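Local coordinates for genome polyprotein (Rhinovirus C, PDB 6KU7) that probably cleaves the rhinovirus C polyprotein as its 3C cysteine protease, a chymotrypsin-like enzyme of clan PA, at residues 40-45 with 164-169; 105-110 with 119-124; 141-146 with 172-177. One frame throughout, in Å; residues are numbered along the deposited sequence.

Contact 1 of 3, residues 40-45 with 164-169; sequences CAVVPT and VAIHVG
Ile166 meets Val42 and Pro44 where the two beta-barrels of the chymotrypsin-like fold pack together. Strand 40-44 belongs to the first barrel and strand 162-170 to the second. The two run roughly parallel, at 24°, but their axes come no closer than 8.0 Å. This is side-chain packing between two sheets, not pairing within one.

The apolar contacts centre on Ile166, which uses both of its branches. Ile166 CG2 meets Val42 CG1 tip to tip at 3.9 Å. The other branch leaves between the backbone N and the carbonyl carbon (chi1 59°) and then runs extended (chi2 167°). This carries Ile166 CD1 to the proline, 4.2 Å from Pro44 CG. Ile166 CD1 lies 4.1 Å from Pro44 N and also reaches the carbonyl carbon of Val43, so it rests on the peptide as well as on the ring.

All the touching residues are buried, and this small patch relies on apolar packing. Val42 continues into the first barrel through Leu34, Ile36 and Ile78. On the other strand, classic beta bulges at Val164-Ala165 and Val168-Gly169 lie on either side of Ile166 along the chain. The proline ring also approaches the main chain opposite, with Pro44 CG 4.4 Å from His167 O. Further along, Pro44 CB lies 4.4 Å from Val168 CG1, a looser contact.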
loop_
_atom_site.group_PDB
_atom_site.type_symbol
_atom_site.label_atom_id
_atom_site.label_comp_id
_atom_site.label_asym_id
_atom_site.label_seq_id
_atom_site.Cartn_x
_atom_site.Cartn_y
_atom_site.Cartn_z
ATOM N N CYS A 40 -5.666 10.856 6.117
ATOM C CA CYS A 40 -5.421 9.458 6.462
ATOM C C CYS A 40 -4.688 8.765 5.318
ATOM O O CYS A 40 -5.192 8.734 4.185
ATOM C CB CYS A 40 -6.731 8.733 6.762
ATOM S SG CYS A 40 -6.488 6.980 7.112
ATOM N N ALA A 41 -3.514 8.206 5.619
ATOM C CA ALA A 41 -2.696 7.498 4.644
ATOM C C ALA A 41 -2.345 6.114 5.152
ATOM O O ALA A 41 -2.376 5.828 6.355
ATOM C CB ALA A 41 -1.395 8.232 4.326
ATOM N N VAL A 42 -1.964 5.262 4.218
ATOM C CA VAL A 42 -1.627 3.883 4.524
ATOM C C VAL A 42 -0.133 3.693 4.302
ATOM O O VAL A 42 0.459 4.266 3.380
ATOM C CB VAL A 42 -2.494 2.928 3.675
ATOM C CG1 VAL A 42 -1.991 2.810 2.236
ATOM C CG2 VAL A 42 -2.595 1.614 4.310
ATOM N N VAL A 43 0.490 2.917 5.187
ATOM C CA VAL A 43 1.893 2.538 5.055
ATOM C C VAL A 43 2.047 1.088 5.528
ATOM O O VAL A 43 1.242 0.603 6.327
ATOM C CB VAL A 43 2.804 3.473 5.899
ATOM C CG1 VAL A 43 2.475 3.346 7.386
ATOM C CG2 VAL A 43 4.291 3.247 5.639
ATOM N N PRO A 44 3.049 0.380 5.001
ATOM C CA PRO A 44 3.269 -0.987 5.507
ATOM C C PRO A 44 3.722 -0.972 6.961
ATOM O O PRO A 44 4.569 -0.173 7.371
ATOM C CB PRO A 44 4.349 -1.549 4.574
ATOM C CG PRO A 44 4.213 -0.754 3.323
ATOM C CD PRO A 44 3.825 0.631 3.773
ATOM N N THR A 45 3.121 -1.868 7.745
ATOM C CA THR A 45 3.402 -1.926 9.175
ATOM C C THR A 45 4.885 -2.151 9.452
ATOM O O THR A 45 5.431 -1.595 10.411
ATOM C CB THR A 45 2.560 -3.021 9.807
ATOM O OG1 THR A 45 1.170 -2.732 9.579
ATOM C CG2 THR A 45 2.838 -3.114 11.311
ATOM N N VAL A 164 -6.654 -2.073 -4.971
ATOM C CA VAL A 164 -7.033 -3.282 -4.242
ATOM C C VAL A 164 -6.014 -3.757 -3.206
ATOM O O VAL A 164 -6.382 -4.583 -2.351
ATOM C CB VAL A 164 -7.371 -4.435 -5.207
ATOM C CG1 VAL A 164 -8.382 -3.964 -6.254
ATOM C CG2 VAL A 164 -6.106 -4.987 -5.846
ATOM N N ALA A 165 -4.777 -3.268 -3.221
ATOM C CA ALA A 165 -3.794 -3.731 -2.236
ATOM C C ALA A 165 -2.579 -2.815 -2.226
ATOM O O ALA A 165 -2.357 -2.036 -3.159
ATOM C CB ALA A 165 -3.325 -5.161 -2.514
ATOM N N ILE A 166 -1.783 -2.922 -1.152
ATOM C CA ILE A 166 -0.428 -2.377 -1.149
ATOM C C ILE A 166 0.555 -3.538 -1.066
ATOM O O ILE A 166 0.318 -4.535 -0.369
ATOM C CB ILE A 166 -0.177 -1.345 -0.031
ATOM C CG1 ILE A 166 -0.416 -1.946 1.337
ATOM C CG2 ILE A 166 -1.066 -0.085 -0.230
ATOM C CD1 ILE A 166 0.117 -1.068 2.478
ATOM N N HIS A 167 1.641 -3.425 -1.818
ATOM C CA HIS A 167 2.629 -4.491 -1.858
ATOM C C HIS A 167 3.382 -4.561 -0.525
ATOM O O HIS A 167 3.876 -3.543 -0.034
ATOM C CB HIS A 167 3.588 -4.238 -3.018
ATOM C CG HIS A 167 4.676 -5.257 -3.113
ATOM N ND1 HIS A 167 4.477 -6.500 -3.670
ATOM C CD2 HIS A 167 5.948 -5.246 -2.658
ATOM C CE1 HIS A 167 5.601 -7.193 -3.604
ATOM N NE2 HIS A 167 6.509 -6.454 -2.999
ATOM N N VAL A 168 3.459 -5.745 0.093
ATOM C CA VAL A 168 4.094 -5.855 1.404
ATOM C C VAL A 168 5.117 -6.977 1.511
ATOM O O VAL A 168 5.678 -7.175 2.591
ATOM C CB VAL A 168 3.054 -6.005 2.531
ATOM C CG1 VAL A 168 2.143 -4.777 2.620
ATOM C CG2 VAL A 168 2.262 -7.301 2.351
ATOM N N GLY A 169 5.388 -7.725 0.446
ATOM C CA GLY A 169 6.354 -8.812 0.555
ATOM C C GLY A 169 6.443 -9.566 -0.750
ATOM O O GLY A 169 5.653 -9.343 -1.672
#

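Contact 2 of 3, residues 105-110 with 119-124; sequences NMHLAT and DVEVGT
The carbonyl oxygen of Met106 accepts two backbone N-H groups from the partner strand. Val122 N gives the sound bond, at 2.9 Å to Met106 O. Gly123 N adds a weak one. Val122 and Gly123 thus both face Met106, which makes a classic beta bulge in the antiparallel hairpin of strands 103-110 and 118-133. Beyond the bulge the ladder is regular. Leu108 and Val120 form a hydrogen-bonded pair, with Leu108 N 2.8 Å from Val120 O and a matching bond back. Met106 N closes the other end on Gly123 O.

Met106, Leu108 and Val120 share one face of the sheet. Val122, in the bulge, touches Leu108 there, with Val122 CG2 4.1 Å from Leu108 CB. Leu108 goes on to Ile157 and His167.

The face with His107, Asp119 and Glu121 is largely polar. Ala109 is on it too and packs on Val13 of helix 8-20. His10 of the same helix meets the His107 ring edge-to-face. Glu121 OE2 sits over one face of that ring, with ring and carboxylate planes 50° apart. Glu121 OE2 is 2.8 Å from His107 NE2, but the angle is too poor for a hydrogen bond. Two carboxylates so close would probably favour a protonated imidazole.

Asp119 makes the true side-chain bond. Its CG lies anti to the backbone N (chi1 180°), which brings the carboxylate in at the ring's edge, tilted 24° out of the ring plane. The two planes are steeply turned. Asp119 OD2 accepts the N-H of His107 ND1 through its syn lone pair, at 2.8 Å.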
loop_
_atom_site.group_PDB
_atom_site.type_symbol
_atom_site.label_atom_id
_atom_site.label_comp_id
_atom_site.label_asym_id
_atom_site.label_seq_id
_atom_site.Cartn_x
_atom_site.Cartn_y
_atom_site.Cartn_z
ATOM N N ASN A 105 -5.368 -8.288 -14.825
ATOM C CA ASN A 105 -4.698 -7.158 -15.479
ATOM C C ASN A 105 -4.316 -6.079 -14.471
ATOM O O ASN A 105 -4.376 -4.880 -14.758
ATOM C CB ASN A 105 -5.557 -6.574 -16.615
ATOM C CG ASN A 105 -5.770 -7.574 -17.748
ATOM O OD1 ASN A 105 -4.963 -7.674 -18.666
ATOM N ND2 ASN A 105 -6.850 -8.321 -17.677
ATOM N N MET A 106 -3.908 -6.509 -13.286
ATOM C CA MET A 106 -3.529 -5.573 -12.244
ATOM C C MET A 106 -2.114 -5.051 -12.463
ATOM O O MET A 106 -1.273 -5.697 -13.099
ATOM C CB MET A 106 -3.641 -6.241 -10.878
ATOM C CG MET A 106 -5.025 -6.140 -10.290
ATOM S SD MET A 106 -5.452 -4.424 -9.920
ATOM C CE MET A 106 -7.219 -4.546 -9.681
ATOM N N HIS A 107 -1.849 -3.873 -11.911
ATOM C CA HIS A 107 -0.534 -3.264 -12.023
ATOM C C HIS A 107 0.046 -3.037 -10.635
ATOM O O HIS A 107 -0.688 -2.908 -9.656
ATOM C CB HIS A 107 -0.600 -1.947 -12.793
ATOM C CG HIS A 107 -0.924 -2.110 -14.244
ATOM N ND1 HIS A 107 -0.021 -1.832 -15.252
ATOM C CD2 HIS A 107 -2.055 -2.531 -14.858
ATOM C CE1 HIS A 107 -0.584 -2.076 -16.423
ATOM N NE2 HIS A 107 -1.820 -2.493 -16.212
ATOM N N LEU A 108 1.368 -3.013 -10.547
ATOM C CA LEU A 108 2.056 -2.540 -9.355
ATOM C C LEU A 108 2.699 -1.201 -9.683
ATOM O O LEU A 108 3.382 -1.065 -10.707
ATOM C CB LEU A 108 3.110 -3.538 -8.874
ATOM C CG LEU A 108 4.139 -3.054 -7.837
ATOM C CD1 LEU A 108 3.511 -2.700 -6.535
ATOM C CD2 LEU A 108 5.171 -4.134 -7.600
ATOM N N ALA A 109 2.479 -0.218 -8.825
ATOM C CA ALA A 109 2.994 1.111 -9.071
ATOM C C ALA A 109 3.577 1.655 -7.785
ATOM O O ALA A 109 2.988 1.493 -6.716
ATOM C CB ALA A 109 1.897 2.043 -9.589
ATOM N N THR A 110 4.734 2.299 -7.894
ATOM C CA THR A 110 5.339 2.978 -6.755
ATOM C C THR A 110 6.186 4.125 -7.293
ATOM O O THR A 110 6.430 4.231 -8.498
ATOM C CB THR A 110 6.181 2.026 -5.888
ATOM O OG1 THR A 110 6.509 2.669 -4.650
ATOM C CG2 THR A 110 7.493 1.634 -6.615
ATOM N N ASP A 119 5.606 1.558 -13.001
ATOM C CA ASP A 119 4.304 0.962 -13.268
ATOM C C ASP A 119 4.568 -0.322 -14.029
ATOM O O ASP A 119 5.063 -0.300 -15.160
ATOM C CB ASP A 119 3.397 1.895 -14.074
ATOM C CG ASP A 119 2.020 1.279 -14.370
ATOM O OD1 ASP A 119 1.033 2.032 -14.302
ATOM O OD2 ASP A 119 1.915 0.063 -14.675
ATOM N N VAL A 120 4.236 -1.437 -13.416
ATOM C CA VAL A 120 4.617 -2.737 -13.925
ATOM C C VAL A 120 3.362 -3.590 -13.935
ATOM O O VAL A 120 2.566 -3.540 -12.990
ATOM C CB VAL A 120 5.725 -3.337 -13.037
ATOM C CG1 VAL A 120 5.381 -4.724 -12.592
ATOM C CG2 VAL A 120 7.088 -3.258 -13.740
ATOM N N GLU A 121 3.164 -4.335 -15.014
ATOM C CA GLU A 121 2.014 -5.220 -15.107
ATOM C C GLU A 121 2.254 -6.474 -14.279
ATOM O O GLU A 121 3.198 -7.224 -14.518
ATOM C CB GLU A 121 1.732 -5.586 -16.560
ATOM C CG GLU A 121 0.451 -6.379 -16.711
ATOM C CD GLU A 121 -0.725 -5.569 -17.285
ATOM O OE1 GLU A 121 -0.708 -5.281 -18.500
ATOM O OE2 GLU A 121 -1.644 -5.284 -16.493
ATOM N N VAL A 122 1.387 -6.709 -13.302
ATOM C CA VAL A 122 1.568 -7.815 -12.375
ATOM C C VAL A 122 0.656 -8.986 -12.726
ATOM O O VAL A 122 0.865 -10.107 -12.234
ATOM C CB VAL A 122 1.359 -7.268 -10.943
ATOM C CG1 VAL A 122 0.145 -7.836 -10.269
ATOM C CG2 VAL A 122 2.600 -7.355 -10.137
ATOM N N GLY A 123 -0.315 -8.777 -13.575
ATOM C CA GLY A 123 -1.214 -9.829 -13.937
ATOM C C GLY A 123 -2.370 -10.038 -13.000
ATOM O O GLY A 123 -2.921 -9.129 -12.454
ATOM N N THR A 124 -2.701 -11.286 -12.817
ATOM C CA THR A 124 -3.801 -11.713 -12.015
ATOM C C THR A 124 -3.449 -11.798 -10.551
ATOM O O THR A 124 -2.457 -12.317 -10.175
ATOM C CB THR A 124 -4.316 -13.044 -12.555
ATOM O OG1 THR A 124 -4.761 -12.851 -13.880
ATOM C CG2 THR A 124 -5.419 -13.579 -11.741
#

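Contact 3 of 3, residues 141-146 with 172-177; sequences LLKYNY and GRVGYG
A chi1 of 34° sets the Tyr144 ring between its own backbone N and carbonyl carbon, and so lays it over Gly175. One ring face lies against the peptide: Gly175 O sits 3.5 Å above the plane, over the centre. Tyr144 CE1 is only 3.1 Å from Gly175 CA, a close fit made possible by the absence of a side chain on the glycine.

Two hydrogen-bonded pairs lock the backbones. Leu142 and Gly177 exchange two bonds, with Leu142 O 2.7 Å from Gly177 N at a nearly straight 174°. Tyr144 and Gly175 do the same, with Gly175 N 2.9 Å from Tyr144 O.

On the other face, Lys143 crosses Val174 at about a right angle. Lys143 CG is 3.4 Å from Val174 CG1, tighter than usual. The lysine chain then bends so that its NZ bonds Asn145 OD1 within the same segment. Val174 CG1 also lies over one face of the Tyr176 ring, toward its rim.

Just past the strand, Asn145 is the centre of an inverse gamma turn. The whole is an antiparallel strand pair of the second beta-barrel of a chymotrypsin-like protease.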
loop_
_atom_site.group_PDB
_atom_site.type_symbol
_atom_site.label_atom_id
_atom_site.label_comp_id
_atom_site.label_asym_id
_atom_site.label_seq_id
_atom_site.Cartn_x
_atom_site.Cartn_y
_atom_site.Cartn_z
ATOM N N LEU A 141 -3.863 -11.611 2.584
ATOM C CA LEU A 141 -2.939 -11.317 1.500
ATOM C C LEU A 141 -3.558 -11.659 0.154
ATOM O O LEU A 141 -4.269 -12.654 0.021
ATOM C CB LEU A 141 -1.644 -12.099 1.696
ATOM C CG LEU A 141 -0.807 -11.576 2.862
ATOM C CD1 LEU A 141 0.466 -12.401 3.057
ATOM C CD2 LEU A 141 -0.491 -10.123 2.602
ATOM N N LEU A 142 -3.298 -10.819 -0.843
ATOM C CA LEU A 142 -3.500 -11.189 -2.241
ATOM C C LEU A 142 -2.135 -11.471 -2.851
ATOM O O LEU A 142 -1.123 -10.941 -2.392
ATOM C CB LEU A 142 -4.200 -10.088 -3.039
ATOM C CG LEU A 142 -5.382 -9.339 -2.442
ATOM C CD1 LEU A 142 -5.837 -8.286 -3.462
ATOM C CD2 LEU A 142 -6.515 -10.293 -2.027
ATOM N N LYS A 143 -2.105 -12.332 -3.864
ATOM C CA LYS A 143 -0.854 -12.864 -4.388
ATOM C C LYS A 143 -0.837 -12.724 -5.898
ATOM O O LYS A 143 -1.862 -12.920 -6.564
ATOM C CB LYS A 143 -0.657 -14.344 -4.024
ATOM C CG LYS A 143 0.517 -14.999 -4.796
ATOM C CD LYS A 143 0.345 -16.496 -5.012
ATOM C CE LYS A 143 -0.708 -16.840 -6.036
ATOM N NZ LYS A 143 -0.147 -17.457 -7.273
ATOM N N TYR A 144 0.330 -12.391 -6.434
ATOM C CA TYR A 144 0.481 -12.231 -7.868
ATOM C C TYR A 144 1.766 -12.899 -8.303
ATOM O O TYR A 144 2.734 -12.954 -7.544
ATOM C CB TYR A 144 0.475 -10.747 -8.283
ATOM C CG TYR A 144 1.096 -9.789 -7.281
ATOM C CD1 TYR A 144 2.455 -9.511 -7.287
ATOM C CD2 TYR A 144 0.302 -9.150 -6.329
ATOM C CE1 TYR A 144 3.008 -8.602 -6.367
ATOM C CE2 TYR A 144 0.834 -8.272 -5.411
ATOM C CZ TYR A 144 2.186 -7.995 -5.435
ATOM O OH TYR A 144 2.717 -7.119 -4.516
ATOM N N ASN A 145 1.772 -13.385 -9.546
ATOM C CA ASN A 145 2.935 -14.077 -10.093
ATOM C C ASN A 145 3.808 -13.054 -10.805
ATOM O O ASN A 145 3.787 -12.917 -12.026
ATOM C CB ASN A 145 2.494 -15.200 -11.022
ATOM C CG ASN A 145 1.816 -16.320 -10.276
ATOM O OD1 ASN A 145 2.216 -16.669 -9.159
ATOM N ND2 ASN A 145 0.775 -16.883 -10.873
ATOM N N TYR A 146 4.563 -12.292 -10.009
ATOM C CA TYR A 146 5.494 -11.310 -10.555
ATOM C C TYR A 146 6.679 -11.245 -9.606
ATOM O O TYR A 146 6.470 -11.173 -8.384
ATOM C CB TYR A 146 4.872 -9.919 -10.710
ATOM C CG TYR A 146 5.816 -8.894 -11.301
ATOM C CD1 TYR A 146 5.909 -8.714 -12.679
ATOM C CD2 TYR A 146 6.655 -8.137 -10.480
ATOM C CE1 TYR A 146 6.803 -7.790 -13.225
ATOM C CE2 TYR A 146 7.549 -7.226 -11.015
ATOM C CZ TYR A 146 7.615 -7.054 -12.383
ATOM O OH TYR A 146 8.493 -6.133 -12.909
ATOM N N GLY A 172 11.016 -13.387 -4.651
ATOM C CA GLY A 172 11.715 -13.536 -5.905
ATOM C C GLY A 172 10.860 -14.050 -7.044
ATOM O O GLY A 172 11.196 -13.818 -8.205
ATOM N N ARG A 173 9.766 -14.740 -6.754
ATOM C CA ARG A 173 8.887 -15.282 -7.787
ATOM C C ARG A 173 7.501 -14.669 -7.763
ATOM O O ARG A 173 6.890 -14.454 -8.820
ATOM C CB ARG A 173 8.750 -16.806 -7.612
ATOM C CG ARG A 173 9.977 -17.586 -7.959
ATOM C CD ARG A 173 10.854 -17.759 -6.734
ATOM N NE ARG A 173 12.154 -18.317 -7.119
ATOM C CZ ARG A 173 13.322 -17.928 -6.619
ATOM N NH1 ARG A 173 13.380 -16.972 -5.696
ATOM N NH2 ARG A 173 14.434 -18.501 -7.050
ATOM N N VAL A 174 7.000 -14.387 -6.569
ATOM C CA VAL A 174 5.627 -13.993 -6.306
ATOM C C VAL A 174 5.662 -12.739 -5.444
ATOM O O VAL A 174 6.636 -12.501 -4.718
ATOM C CB VAL A 174 4.905 -15.162 -5.598
ATOM C CG1 VAL A 174 3.885 -14.692 -4.635
ATOM C CG2 VAL A 174 4.308 -16.119 -6.610
ATOM N N GLY A 175 4.606 -11.924 -5.533
ATOM C CA GLY A 175 4.418 -10.787 -4.648
ATOM C C GLY A 175 3.179 -10.972 -3.793
ATOM O O GLY A 175 2.227 -11.641 -4.206
ATOM N N TYR A 176 3.192 -10.381 -2.595
ATOM C CA TYR A 176 2.057 -10.423 -1.670
ATOM C C TYR A 176 1.555 -9.010 -1.416
ATOM O O TYR A 176 2.334 -8.124 -1.054
ATOM C CB TYR A 176 2.427 -11.090 -0.334
ATOM C CG TYR A 176 3.073 -12.447 -0.499
ATOM C CD1 TYR A 176 2.304 -13.607 -0.592
ATOM C CD2 TYR A 176 4.458 -12.566 -0.581
ATOM C CE1 TYR A 176 2.901 -14.846 -0.760
ATOM C CE2 TYR A 176 5.063 -13.792 -0.751
ATOM C CZ TYR A 176 4.292 -14.928 -0.836
ATOM O OH TYR A 176 4.917 -16.134 -1.008
ATOM N N GLY A 177 0.259 -8.805 -1.597
ATOM C CA GLY A 177 -0.355 -7.514 -1.359
ATOM C C GLY A 177 -1.310 -7.579 -0.189
ATOM O O GLY A 177 -2.112 -8.512 -0.097
#

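Overall arrangement
Contact 1 is core: its centre lies about 2 Å from the chain's centre and it joins the two barrels by apolar side chains. Contacts 2 and 3, centred about 13 Å out and partly buried, pair strands within the second barrel by backbone hydrogen bonds. They differ in side-chain chemistry. Contact 2 has a histidine close to two carboxylates beside helix 8-20, while contact 3 has a lysine, a valine and a tyrosine. The second barrel links all three. Strand 162-170 of contact 1 neighbours strand 175-179 of contact 3, with Gly169 O close to Tyr176 N. Val164 and His167 pack on Met106 and Leu108 of contact 2. Tyr146 joins contacts 2 and 3 by lying on Val120 and Val122.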